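PDB 7LPO: cytoplasmic protein from Cryptococcus neoformans var. grubii serotype A, which probably hydrolyses steryl beta-glucosides, releasing glucose from the sterol, as a glycoside hydrolase of family 5. Local coordinates for residues A411-I416 / S423-Q428; R415-H420 / K444-S449. All coordinates share one frame; numbering follows the deposited sequence.

Contact 1: A411-I416 / S423-Q428; sequences AYSSRI and SIHFIQ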
# COMPACT_ATOMS: atom_id res chain seq x y z
N ALA A 411 1.37 15.08 14.24
CA ALA A 411 1.15 16.28 13.42
C ALA A 411 0.21 15.99 12.26
O ALA A 411 -0.71 16.76 11.98
CB ALA A 411 2.49 16.81 12.90
N TYR A 412 0.45 14.88 11.54
CA TYR A 412 -0.40 14.53 10.41
C TYR A 412 -1.84 14.31 10.86
O TYR A 412 -2.77 14.90 10.31
CB TYR A 412 0.15 13.28 9.71
CG TYR A 412 -0.75 12.75 8.62
CD1 TYR A 412 -0.74 13.31 7.35
CD2 TYR A 412 -1.62 11.68 8.85
CE1 TYR A 412 -1.56 12.84 6.35
CE2 TYR A 412 -2.46 11.20 7.84
CZ TYR A 412 -2.41 11.79 6.59
OH TYR A 412 -3.21 11.34 5.56
N SER A 413 -2.03 13.47 11.89
CA SER A 413 -3.38 13.08 12.28
C SER A 413 -4.17 14.28 12.81
O SER A 413 -5.38 14.38 12.57
CB SER A 413 -3.32 11.96 13.32
OG SER A 413 -2.70 12.37 14.52
N SER A 414 -3.51 15.20 13.50
CA SER A 414 -4.21 16.40 13.97
C SER A 414 -4.74 17.22 12.80
O SER A 414 -5.85 17.76 12.86
CB SER A 414 -3.29 17.26 14.83
OG SER A 414 -2.89 16.55 15.98
N ARG A 415 -3.95 17.35 11.73
CA ARG A 415 -4.41 18.11 10.58
C ARG A 415 -5.60 17.45 9.93
O ARG A 415 -6.55 18.13 9.52
CB ARG A 415 -3.28 18.29 9.56
CG ARG A 415 -3.70 19.14 8.35
CD ARG A 415 -3.99 20.59 8.76
NE ARG A 415 -2.86 21.08 9.56
CZ ARG A 415 -1.76 21.62 9.04
NH1 ARG A 415 -1.66 21.78 7.72
NH2 ARG A 415 -0.77 22.00 9.84
N ILE A 416 -5.57 16.12 9.80
CA ILE A 416 -6.70 15.41 9.19
C ILE A 416 -7.98 15.71 9.95
O ILE A 416 -9.02 16.02 9.35
CB ILE A 416 -6.42 13.89 9.15
CG1 ILE A 416 -5.30 13.58 8.16
CG2 ILE A 416 -7.72 13.13 8.86
CD1 ILE A 416 -5.61 13.86 6.72
N SER A 423 -13.00 11.67 11.27
CA SER A 423 -12.15 10.79 10.47
C SER A 423 -11.67 9.60 11.28
O SER A 423 -11.24 9.73 12.44
CB SER A 423 -10.95 11.55 9.92
OG SER A 423 -10.08 10.66 9.24
N ILE A 424 -11.72 8.43 10.66
CA ILE A 424 -11.02 7.26 11.18
C ILE A 424 -9.55 7.41 10.83
O ILE A 424 -9.20 7.68 9.68
CB ILE A 424 -11.62 5.97 10.61
CG1 ILE A 424 -13.06 5.79 11.09
CG2 ILE A 424 -10.79 4.78 11.04
CD1 ILE A 424 -13.82 4.69 10.38
N HIS A 425 -8.68 7.26 11.83
CA HIS A 425 -7.25 7.21 11.60
C HIS A 425 -6.85 5.78 11.22
O HIS A 425 -6.91 4.87 12.06
CB HIS A 425 -6.49 7.66 12.84
CG HIS A 425 -6.59 9.13 13.09
ND1 HIS A 425 -6.64 10.06 12.07
CD2 HIS A 425 -6.65 9.83 14.24
CE1 HIS A 425 -6.72 11.27 12.59
NE2 HIS A 425 -6.72 11.16 13.90
N PHE A 426 -6.49 5.59 9.96
CA PHE A 426 -5.94 4.32 9.49
C PHE A 426 -4.44 4.38 9.71
O PHE A 426 -3.72 5.11 9.01
CB PHE A 426 -6.31 4.08 8.03
CG PHE A 426 -7.77 3.74 7.83
CD1 PHE A 426 -8.21 2.44 7.91
CD2 PHE A 426 -8.70 4.74 7.59
CE1 PHE A 426 -9.54 2.14 7.74
CE2 PHE A 426 -10.04 4.45 7.39
CZ PHE A 426 -10.46 3.14 7.47
N ILE A 427 -3.97 3.63 10.70
CA ILE A 427 -2.61 3.74 11.20
C ILE A 427 -1.75 2.71 10.49
O ILE A 427 -1.89 1.51 10.71
CB ILE A 427 -2.57 3.55 12.72
CG1 ILE A 427 -3.30 4.71 13.41
CG2 ILE A 427 -1.13 3.46 13.20
CD1 ILE A 427 -4.09 4.30 14.60
N GLN A 428 -0.86 3.19 9.63
CA GLN A 428 0.02 2.34 8.84
C GLN A 428 1.43 2.54 9.37
O GLN A 428 2.14 3.45 8.95
CB GLN A 428 -0.05 2.67 7.35
CG GLN A 428 0.55 1.59 6.46
CD GLN A 428 0.92 2.11 5.09
OE1 GLN A 428 1.96 1.75 4.53
NE2 GLN A 428 0.08 2.96 4.53
O HOH W 1 -5.79 12.96 16.01
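S413 and I416, on the inner side of helix 400-419, pack on S423, just before strand 424-427, and H425 within it, a parallel strand of the (beta/alpha)8 barrel of this family 5 glycosidase. With H425 and S413 CA atoms 7.1 Å apart, side chains must fill the gap, and all four touching residues are buried.

The aromatic contact across the segments is a CH-pi interaction: S413 CB sits over one face of the H425 ring, 3.7 Å from its centroid and 23° off the normal. It is displaced toward the rim, equally near CE1 and NE2. The S413 carbonyl also approaches the ring, O to H425 CE1 being 3.4 Å. Because S413 OG lies between the backbone N and carbonyl carbon (chi1 64°), it can turn back to W409 O and L410 O of its own helix, leaving the methylene for the imidazole. W409 meets the same ring edge-to-face.

Van der Waals packing supplies the rest. The CG2 branch of I416, near the plane of the H425 ring at its edge, lies 3.4 Å from S423 OG. That hydroxyl makes a weak bond to I424 O.

Polar linkage across the interface is indirect. Water 1 lies 2.9 Å from H425 NE2 and donates a long, weak bond to S413 OG, 3.5 Å away.

Contact 2: R415-H420 / K444-S449; sequences RIRLHH and KGRACS
R417 NH2 reaches to within 3.0 Å of R446 O at a poor hydrogen-bonding angle; its true acceptors are the carbonyl oxygens of S423 and L443, so backbone carbonyls from the loop before strand 424-427 and from the end of helix 440-443 hold one nitrogen. The contact joins the C-terminal end of helix 400-419 to the turn leading from helix 440-443 into strand 447-449, the parallel neighbour of strand 424-427 in the barrel. R446 O lies at the edge of the guanidinium, near its plane, a close electrostatic approach of an N-H group to a carbonyl. R446 CB packs against R417 NH2 at 3.6 Å.

R417 NH1 donates to water 2 at 3.1 Å and, weakly, to F442 O. The acceptors F442 O and L443 O lie at the end of helix 440-443, where the chain leaves helical geometry at K444 with positive phi (57°). The guanidinium thus sits at the carbonyl end of that short helix, whose partial negative charge probably favours it. A bend at chi2 (-94°), away from a staggered value, steers the arginine here from the last turn of helix 400-419.

K444 runs past R417 in the opposite sense. Its CB is 4.1 Å from R417 NH1, and its extended chain carries NZ to water 2, 3.2 Å away, in a weak bond. K444 is exposed and touches a crystal neighbour, which may influence its pose.

R446 leads elsewhere: its side chain crosses that of R417 obliquely, the guanidinium planes 22° apart, and its NE bonds E422 O while NH1 bonds I21 O.

Three cationic side chains are therefore gathered, with R417 NH1 and K444 NZ 5.6 Å apart. The water and the carbonyl oxygens probably offset their repulsion; between the two segments the polar link is water 2, while the arginine's firm bonds go to S423 O and L443 O just outside.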
# COMPACT_ATOMS: atom_id res chain seq x y z
N ARG A 415 -3.95 17.35 11.73
CA ARG A 415 -4.41 18.11 10.58
C ARG A 415 -5.60 17.45 9.93
O ARG A 415 -6.55 18.13 9.52
CB ARG A 415 -3.28 18.29 9.56
CG ARG A 415 -3.70 19.14 8.35
CD ARG A 415 -3.99 20.59 8.76
NE ARG A 415 -2.86 21.08 9.56
CZ ARG A 415 -1.76 21.62 9.04
NH1 ARG A 415 -1.66 21.78 7.72
NH2 ARG A 415 -0.77 22.00 9.84
N ILE A 416 -5.57 16.12 9.80
CA ILE A 416 -6.70 15.41 9.19
C ILE A 416 -7.98 15.71 9.95
O ILE A 416 -9.02 16.02 9.35
CB ILE A 416 -6.42 13.89 9.15
CG1 ILE A 416 -5.30 13.58 8.16
CG2 ILE A 416 -7.72 13.13 8.86
CD1 ILE A 416 -5.61 13.86 6.72
N ARG A 417 -7.93 15.65 11.29
CA ARG A 417 -9.13 15.84 12.09
C ARG A 417 -9.61 17.29 12.04
O ARG A 417 -10.81 17.55 12.22
CB ARG A 417 -8.87 15.42 13.54
CG ARG A 417 -8.89 13.90 13.78
CD ARG A 417 -10.26 13.39 14.24
NE ARG A 417 -10.32 11.93 14.22
CZ ARG A 417 -9.79 11.15 15.15
NH1 ARG A 417 -9.18 11.67 16.20
NH2 ARG A 417 -9.88 9.83 15.04
N LEU A 418 -8.71 18.24 11.78
CA LEU A 418 -9.12 19.63 11.67
C LEU A 418 -10.14 19.80 10.56
O LEU A 418 -11.11 20.54 10.70
CB LEU A 418 -7.89 20.50 11.40
CG LEU A 418 -8.11 22.01 11.37
CD1 LEU A 418 -8.68 22.49 12.71
CD2 LEU A 418 -6.81 22.72 11.04
N HIS A 419 -9.95 19.10 9.44
CA HIS A 419 -10.84 19.22 8.29
C HIS A 419 -11.86 18.09 8.21
O HIS A 419 -12.87 18.24 7.52
CB HIS A 419 -10.01 19.25 7.00
CG HIS A 419 -8.97 20.33 6.99
ND1 HIS A 419 -9.28 21.66 7.14
CD2 HIS A 419 -7.62 20.27 6.86
CE1 HIS A 419 -8.18 22.38 7.11
NE2 HIS A 419 -7.15 21.56 6.93
N HIS A 420 -11.62 16.98 8.89
CA HIS A 420 -12.50 15.82 8.86
C HIS A 420 -12.68 15.39 10.31
O HIS A 420 -11.99 14.50 10.81
CB HIS A 420 -11.91 14.71 7.99
CG HIS A 420 -12.85 13.57 7.74
ND1 HIS A 420 -12.57 12.56 6.85
CD2 HIS A 420 -14.05 13.27 8.29
CE1 HIS A 420 -13.56 11.68 6.86
NE2 HIS A 420 -14.48 12.10 7.72
N LYS A 444 -8.75 8.83 20.14
CA LYS A 444 -10.10 9.25 20.51
C LYS A 444 -11.15 8.23 20.07
O LYS A 444 -12.23 8.59 19.61
CB LYS A 444 -10.42 10.63 19.94
CG LYS A 444 -9.63 11.78 20.56
CD LYS A 444 -10.18 13.14 20.10
CE LYS A 444 -9.41 14.30 20.74
NZ LYS A 444 -9.77 15.63 20.15
N GLY A 445 -10.82 6.95 20.21
CA GLY A 445 -11.77 5.89 19.94
C GLY A 445 -12.22 5.78 18.50
O GLY A 445 -13.31 5.26 18.24
N ARG A 446 -11.41 6.24 17.56
CA ARG A 446 -11.84 6.21 16.16
C ARG A 446 -10.60 5.96 15.29
O ARG A 446 -10.07 6.87 14.64
CB ARG A 446 -12.55 7.51 15.77
CG ARG A 446 -13.27 7.42 14.45
CD ARG A 446 -14.60 8.17 14.48
NE ARG A 446 -15.24 8.08 13.17
CZ ARG A 446 -15.90 7.01 12.74
NH1 ARG A 446 -16.01 5.96 13.53
NH2 ARG A 446 -16.43 7.00 11.52
N ALA A 447 -10.18 4.70 15.25
CA ALA A 447 -8.95 4.33 14.58
C ALA A 447 -9.04 2.89 14.10
O ALA A 447 -9.92 2.13 14.50
CB ALA A 447 -7.74 4.52 15.50
N CYS A 448 -8.10 2.52 13.24
CA CYS A 448 -8.03 1.19 12.64
C CYS A 448 -6.60 0.97 12.20
O CYS A 448 -5.99 1.85 11.59
CB CYS A 448 -8.99 1.08 11.44
SG CYS A 448 -8.88 -0.47 10.48
N SER A 449 -6.04 -0.18 12.54
CA SER A 449 -4.70 -0.54 12.12
C SER A 449 -4.74 -0.96 10.66
O SER A 449 -5.63 -1.72 10.26
CB SER A 449 -4.16 -1.67 13.01
OG SER A 449 -2.82 -1.95 12.70
O HOH W 2 -9.28 14.63 17.10

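How the contacts relate
Both contacts hang on helix 400-419 and reach neighbouring parallel strands of the barrel, 424-427 and 447-449, with centres about 5 Å apart. Contact 1 is wholly buried and relies on apolar and CH-pi packing; contact 2, nearer the helix end and partly buried, is cationic and uses carbonyl oxygens and water. The strands are tied by probable backbone hydrogen bonds, H425 O to C448 N at 2.9 Å and I427 N to C448 O at 2.8 Å. Side chains join the contacts too: H425 NE2 of contact 1 packs 3.3 Å from R417 CZ of contact 2, placing the imidazole between helix serine and arginine.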